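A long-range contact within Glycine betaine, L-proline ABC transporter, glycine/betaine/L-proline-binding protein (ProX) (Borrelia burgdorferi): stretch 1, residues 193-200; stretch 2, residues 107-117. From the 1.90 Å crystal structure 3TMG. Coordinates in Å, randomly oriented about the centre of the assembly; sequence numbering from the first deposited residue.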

# COMPACT_ATOMS: atom_id res chain seq x y z
N ILE A 193 11.52 -11.41 10.80
CA ILE A 193 10.39 -12.09 10.20
C ILE A 193 10.76 -12.53 8.77
O ILE A 193 11.71 -12.01 8.20
CB ILE A 193 9.15 -11.16 10.14
CG1 ILE A 193 9.51 -9.76 9.55
CG2 ILE A 193 8.54 -11.03 11.53
CD1 ILE A 193 8.28 -8.90 9.20
N LYS A 194 9.98 -13.44 8.18
CA LYS A 194 10.33 -13.99 6.87
C LYS A 194 9.06 -14.28 6.09
O LYS A 194 8.03 -14.62 6.68
CB LYS A 194 11.19 -15.27 7.00
CG LYS A 194 10.50 -16.41 7.77
CD LYS A 194 11.43 -17.61 7.97
CE LYS A 194 10.78 -18.73 8.74
NZ LYS A 194 11.78 -19.80 9.02
N PHE A 195 9.14 -14.15 4.77
CA PHE A 195 8.11 -14.69 3.89
C PHE A 195 8.26 -16.18 3.76
O PHE A 195 9.38 -16.68 3.75
CB PHE A 195 8.22 -14.10 2.48
CG PHE A 195 7.77 -12.67 2.36
CD1 PHE A 195 6.43 -12.34 2.48
CD2 PHE A 195 8.69 -11.65 2.02
CE1 PHE A 195 6.00 -11.02 2.28
CE2 PHE A 195 8.26 -10.33 1.84
CZ PHE A 195 6.92 -10.01 1.97
N LEU A 196 7.14 -16.87 3.70
CA LEU A 196 7.14 -18.28 3.34
C LEU A 196 7.17 -18.41 1.83
O LEU A 196 6.60 -17.58 1.10
CB LEU A 196 5.89 -18.96 3.93
CG LEU A 196 5.71 -18.97 5.45
CD1 LEU A 196 4.42 -19.71 5.80
CD2 LEU A 196 6.88 -19.66 6.17
N ASP A 197 7.81 -19.46 1.34
CA ASP A 197 7.83 -19.77 -0.08
C ASP A 197 6.40 -20.01 -0.62
O ASP A 197 5.57 -20.58 0.06
CB ASP A 197 8.71 -21.01 -0.36
CG ASP A 197 10.21 -20.73 -0.15
OD1 ASP A 197 10.63 -19.54 -0.06
OD2 ASP A 197 10.98 -21.71 -0.06
N ASP A 198 6.16 -19.61 -1.86
CA ASP A 198 4.84 -19.65 -2.47
C ASP A 198 5.05 -20.32 -3.84
O ASP A 198 5.23 -19.64 -4.87
CB ASP A 198 4.33 -18.19 -2.56
CG ASP A 198 3.06 -18.00 -3.42
OD1 ASP A 198 2.27 -18.99 -3.61
OD2 ASP A 198 2.87 -16.82 -3.85
N PRO A 199 5.10 -21.67 -3.85
CA PRO A 199 5.60 -22.47 -5.00
C PRO A 199 4.89 -22.13 -6.30
O PRO A 199 5.51 -22.14 -7.37
CB PRO A 199 5.26 -23.92 -4.64
CG PRO A 199 5.04 -23.93 -3.16
CD PRO A 199 4.86 -22.52 -2.66
N ASP A 200 3.60 -21.89 -6.20
CA ASP A 200 2.79 -21.65 -7.39
C ASP A 200 2.49 -20.16 -7.63
O ASP A 200 1.74 -19.80 -8.56
CB ASP A 200 1.54 -22.51 -7.34
CG ASP A 200 1.86 -23.99 -7.54
OD1 ASP A 200 3.01 -24.31 -7.88
OD2 ASP A 200 0.97 -24.83 -7.39
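Stretch 2 (107-117) YVPISSISELK

A short backbone bridge can align two distant segments while side chains from both segments pack around it, and this contact is a compact example. Stretch 2 is an irregular loop as far as Ser112, its extended residues Val108, Ile110 and Ser112 alternating with bent ones, and then turns into a 3-10 segment from Ser114 to Leu116. Running in the same general direction as stretch 1, it meets it at a single parallel bridge, where the CA atoms of Asp197 and Ser112 lie 4.2 Å apart. Two nearly straight hydrogen bonds frame it: Asp197 N donates to Ser111 O at 2.8 Å, and Ile113 N donates to Asp197 O at 3.0 Å.

Leu196, just before the bridge, covers the most surface. Its CA-to-CB bond points toward stretch 2, and its side chain is met by three apolar neighbours: CD2 lies 3.8 Å from Ile110 CG1, CD1 lies 3.8 Å from Leu116 CD1, and CB lies 4.1 Å from Ile113 CG1. Ile113, the next largest contributor, thus joins the apolar cluster through its side chain and the bridge through its backbone; its CD1 also lies 4.0 Å from Asp198 CB.

Lys194 reaches the earlier part of stretch 2 with chi2 to chi4 all t. The extended chain brings its NZ to two backbone carbonyls, Val108 O at 2.8 Å and Ile110 O at 3.1 Å, so across this contact the ammonium group is held directly by main-chain oxygens, with a water that also bonds Ser111 OG lying 3.0 Å from Lys194 NZ.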

# COMPACT_ATOMS: atom_id res chain seq x y z
N TYR A 107 11.83 -17.37 13.92
CA TYR A 107 11.97 -18.54 14.80
C TYR A 107 10.96 -19.68 14.49
O TYR A 107 11.11 -20.79 15.00
CB TYR A 107 11.98 -18.14 16.28
CG TYR A 107 10.75 -17.38 16.73
CD1 TYR A 107 9.47 -18.00 16.75
CD2 TYR A 107 10.85 -16.04 17.11
CE1 TYR A 107 8.34 -17.31 17.15
CE2 TYR A 107 9.72 -15.33 17.51
CZ TYR A 107 8.50 -15.98 17.55
OH TYR A 107 7.41 -15.29 17.94
N VAL A 108 9.97 -19.45 13.64
CA VAL A 108 9.08 -20.53 13.19
C VAL A 108 9.81 -21.40 12.14
O VAL A 108 10.23 -20.91 11.09
CB VAL A 108 7.74 -20.00 12.64
CG1 VAL A 108 6.86 -21.15 12.17
CG2 VAL A 108 7.02 -19.17 13.69
N PRO A 109 9.97 -22.72 12.42
CA PRO A 109 10.85 -23.56 11.62
C PRO A 109 10.26 -24.15 10.32
O PRO A 109 10.62 -25.28 9.96
CB PRO A 109 11.20 -24.68 12.58
CG PRO A 109 9.98 -24.81 13.45
CD PRO A 109 9.32 -23.47 13.50
N ILE A 110 9.40 -23.41 9.63
CA ILE A 110 9.00 -23.80 8.28
C ILE A 110 9.46 -22.76 7.24
O ILE A 110 9.69 -21.59 7.58
CB ILE A 110 7.48 -24.04 8.17
CG1 ILE A 110 6.70 -22.75 8.44
CG2 ILE A 110 7.03 -25.17 9.08
CD1 ILE A 110 5.28 -22.85 8.00
N SER A 111 9.58 -23.19 5.98
CA SER A 111 10.02 -22.34 4.90
C SER A 111 8.98 -22.10 3.81
O SER A 111 9.18 -21.21 3.03
CB SER A 111 11.27 -22.92 4.26
OG SER A 111 12.37 -22.68 5.13
N SER A 112 7.91 -22.89 3.79
CA SER A 112 6.95 -22.85 2.70
C SER A 112 5.49 -22.78 3.16
O SER A 112 5.15 -23.24 4.23
CB SER A 112 7.12 -24.08 1.83
OG SER A 112 6.38 -23.88 0.65
N ILE A 113 4.61 -22.22 2.33
CA ILE A 113 3.21 -22.16 2.63
C ILE A 113 2.65 -23.58 2.80
O ILE A 113 1.84 -23.82 3.67
CB ILE A 113 2.40 -21.41 1.52
CG1 ILE A 113 2.69 -19.90 1.57
CG2 ILE A 113 0.90 -21.67 1.70
CD1 ILE A 113 1.92 -19.11 0.50
N SER A 114 3.10 -24.53 1.97
CA SER A 114 2.57 -25.89 2.12
C SER A 114 2.93 -26.56 3.45
O SER A 114 2.20 -27.46 3.93
CB SER A 114 3.01 -26.77 0.95
OG SER A 114 4.42 -26.83 0.94
N GLU A 115 4.02 -26.13 4.09
CA GLU A 115 4.41 -26.73 5.38
C GLU A 115 3.49 -26.31 6.52
O GLU A 115 3.59 -26.81 7.63
CB GLU A 115 5.85 -26.38 5.71
CG GLU A 115 6.80 -26.96 4.70
CD GLU A 115 8.22 -26.62 5.03
OE1 GLU A 115 8.52 -25.44 5.29
OE2 GLU A 115 9.05 -27.53 5.03
N LEU A 116 2.57 -25.39 6.24
CA LEU A 116 1.58 -25.01 7.23
C LEU A 116 0.55 -26.14 7.45
O LEU A 116 -0.12 -26.17 8.48
CB LEU A 116 0.85 -23.74 6.78
CG LEU A 116 1.66 -22.45 6.87
CD1 LEU A 116 0.95 -21.33 6.11
CD2 LEU A 116 1.86 -22.06 8.33
N LYS A 117 0.43 -27.05 6.49
CA LYS A 117 -0.59 -28.11 6.55
C LYS A 117 -0.34 -29.00 7.76
O LYS A 117 0.78 -29.47 7.97
CB LYS A 117 -0.54 -28.94 5.26
O HOH W 1 10.79 -18.87 4.16
O HOH W 2 12.85 -20.30 6.30